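Malyl-CoA lyase/beta-methylmalyl-CoA lyase (Methylobacterium extorquens, PDB 5UGR) is a lyase of the HpcH/HpaI aldolase/citrate lyase family, built on a closed eight-stranded TIM barrel and found here with bound magnesium. Local coordinates at residues K30-K35 / L66-K71. Numbering follows the deposited sequence.
Sequences KSAASK and LDWGNK
Lys71 reaches from the loop 66-71 to the C-terminal end of helix 25-32, where its NZ gives hydrogen bonds to two backbone carbonyls: Ala32 O and Ser34 O, each 2.9 Å from NZ. Its chain runs extended as far as CE and then bends (chi4 66°), which swings NZ between the two oxygens. The ammonium stands above the carbonyl plane of Ala32 but is tilted only 23° from that of Ser34. A lysine suits this place because its long chain carries a group with several N-H donors to carbonyls at and just beyond the helix's end. Ser34 OG donates to Ser31 O, 2.9 Å away, in the carbonyl plane and on a lone pair; Ser34 N binds the same oxygen, so Ser31 O is gripped twice.

Beside this polar cluster lies the Trp68 indole. The methyl of Ala32 sits over one face, a CH-pi contact with CB 3.9 Å from the centroid of the six-membered ring, and Leu66 CB lies on the same face. The small alanine lets the helix come close, with Ala32 CB also 3.5 Å from Asp67 O. Tryptophan offers Ala32 a broad face while its NE1 is satisfied by Ala62 O. The small Ser31 hydroxyl fits in plane at the ring edge, OG 3.4 Å from Trp68 CZ3, while hydrogen-bonding to Met28 O. An Asx turn, Asp67 OD1 accepting from Gly69 N, leads into and overlaps the type II' turn from Trp68 to Lys71, where Gly69 takes a positive phi that favours glycine.

The contact thus joins the end of helix 25-32, and the residues after it, to the loop between helix 52-65 and strand 72-76. The paired carbonyls would be expected to favour the lysine's positive charge, while the Ala32 methyl packed on the indole supplies the apolar half.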
# COMPACT_ATOMS: atom_id res chain seq x y z
N LYS A 30 17.87 44.52 -7.01
CA LYS A 30 19.24 44.17 -7.32
C LYS A 30 19.27 42.76 -7.89
O LYS A 30 20.00 42.48 -8.83
CB LYS A 30 20.09 44.28 -6.07
CG LYS A 30 21.57 43.96 -6.22
CD LYS A 30 22.34 44.41 -4.97
CE LYS A 30 23.77 43.87 -4.90
NZ LYS A 30 23.86 42.38 -4.75
N SER A 31 18.43 41.86 -7.36
CA SER A 31 18.46 40.43 -7.83
C SER A 31 18.00 40.24 -9.25
O SER A 31 18.44 39.31 -9.92
CB SER A 31 17.65 39.53 -6.91
OG SER A 31 16.25 39.66 -7.10
N ALA A 32 17.17 41.16 -9.75
CA ALA A 32 16.64 40.99 -11.08
C ALA A 32 17.71 41.09 -12.15
O ALA A 32 17.55 40.48 -13.22
CB ALA A 32 15.54 42.01 -11.36
N ALA A 33 18.80 41.79 -11.86
CA ALA A 33 19.91 41.92 -12.79
C ALA A 33 21.03 40.88 -12.57
O ALA A 33 22.07 40.95 -13.23
CB ALA A 33 20.50 43.32 -12.67
N SER A 34 20.82 39.94 -11.64
CA SER A 34 21.85 38.97 -11.30
C SER A 34 21.95 37.89 -12.38
O SER A 34 21.14 37.80 -13.31
CB SER A 34 21.59 38.32 -9.96
OG SER A 34 20.56 37.37 -10.07
N LYS A 35 22.98 37.08 -12.20
CA LYS A 35 23.27 35.93 -13.05
C LYS A 35 22.67 34.61 -12.57
O LYS A 35 22.98 33.54 -13.12
CB LYS A 35 24.77 35.81 -13.27
CG LYS A 35 25.37 36.99 -14.06
CD LYS A 35 26.85 36.82 -14.19
CE LYS A 35 27.44 38.07 -14.83
NZ LYS A 35 28.91 37.86 -15.05
N LEU A 66 9.40 44.54 -12.29
CA LEU A 66 10.84 44.49 -12.50
C LEU A 66 11.12 43.64 -13.73
O LEU A 66 10.27 42.87 -14.20
CB LEU A 66 11.53 43.85 -11.28
CG LEU A 66 11.48 44.70 -10.02
CD1 LEU A 66 12.19 44.06 -8.83
CD2 LEU A 66 11.98 46.13 -10.23
N ASP A 67 12.30 43.80 -14.27
CA ASP A 67 12.71 43.03 -15.44
C ASP A 67 13.54 41.84 -15.02
O ASP A 67 14.74 41.97 -14.75
CB ASP A 67 13.51 43.96 -16.36
CG ASP A 67 13.99 43.27 -17.64
OD1 ASP A 67 13.74 42.06 -17.88
OD2 ASP A 67 14.59 43.99 -18.47
N TRP A 68 12.91 40.66 -15.05
CA TRP A 68 13.55 39.44 -14.60
C TRP A 68 14.19 38.68 -15.77
O TRP A 68 14.70 37.53 -15.61
CB TRP A 68 12.51 38.53 -13.90
CG TRP A 68 11.90 39.17 -12.67
CD1 TRP A 68 10.68 39.74 -12.60
CD2 TRP A 68 12.50 39.34 -11.40
NE1 TRP A 68 10.48 40.26 -11.37
CE2 TRP A 68 11.58 40.03 -10.60
CE3 TRP A 68 13.73 38.98 -10.86
CZ2 TRP A 68 11.81 40.31 -9.26
CZ3 TRP A 68 13.97 39.28 -9.53
CH2 TRP A 68 13.01 39.97 -8.74
N GLY A 69 14.16 39.23 -16.97
CA GLY A 69 14.68 38.47 -18.07
C GLY A 69 14.01 37.12 -18.28
O GLY A 69 12.78 37.03 -18.15
N ASN A 70 14.81 36.11 -18.66
CA ASN A 70 14.33 34.79 -18.84
C ASN A 70 14.57 33.91 -17.61
O ASN A 70 14.54 32.67 -17.73
CB ASN A 70 14.95 34.15 -20.08
CG ASN A 70 14.26 32.87 -20.51
OD1 ASN A 70 14.97 31.89 -20.93
ND2 ASN A 70 12.97 32.79 -20.42
N LYS A 71 14.81 34.53 -16.45
CA LYS A 71 14.98 33.74 -15.20
C LYS A 71 13.74 32.93 -14.90
O LYS A 71 12.62 33.34 -15.19
CB LYS A 71 15.34 34.66 -14.03
CG LYS A 71 16.73 35.31 -14.17
CD LYS A 71 16.87 36.25 -13.01
CE LYS A 71 18.18 36.93 -12.94
NZ LYS A 71 18.34 37.84 -14.09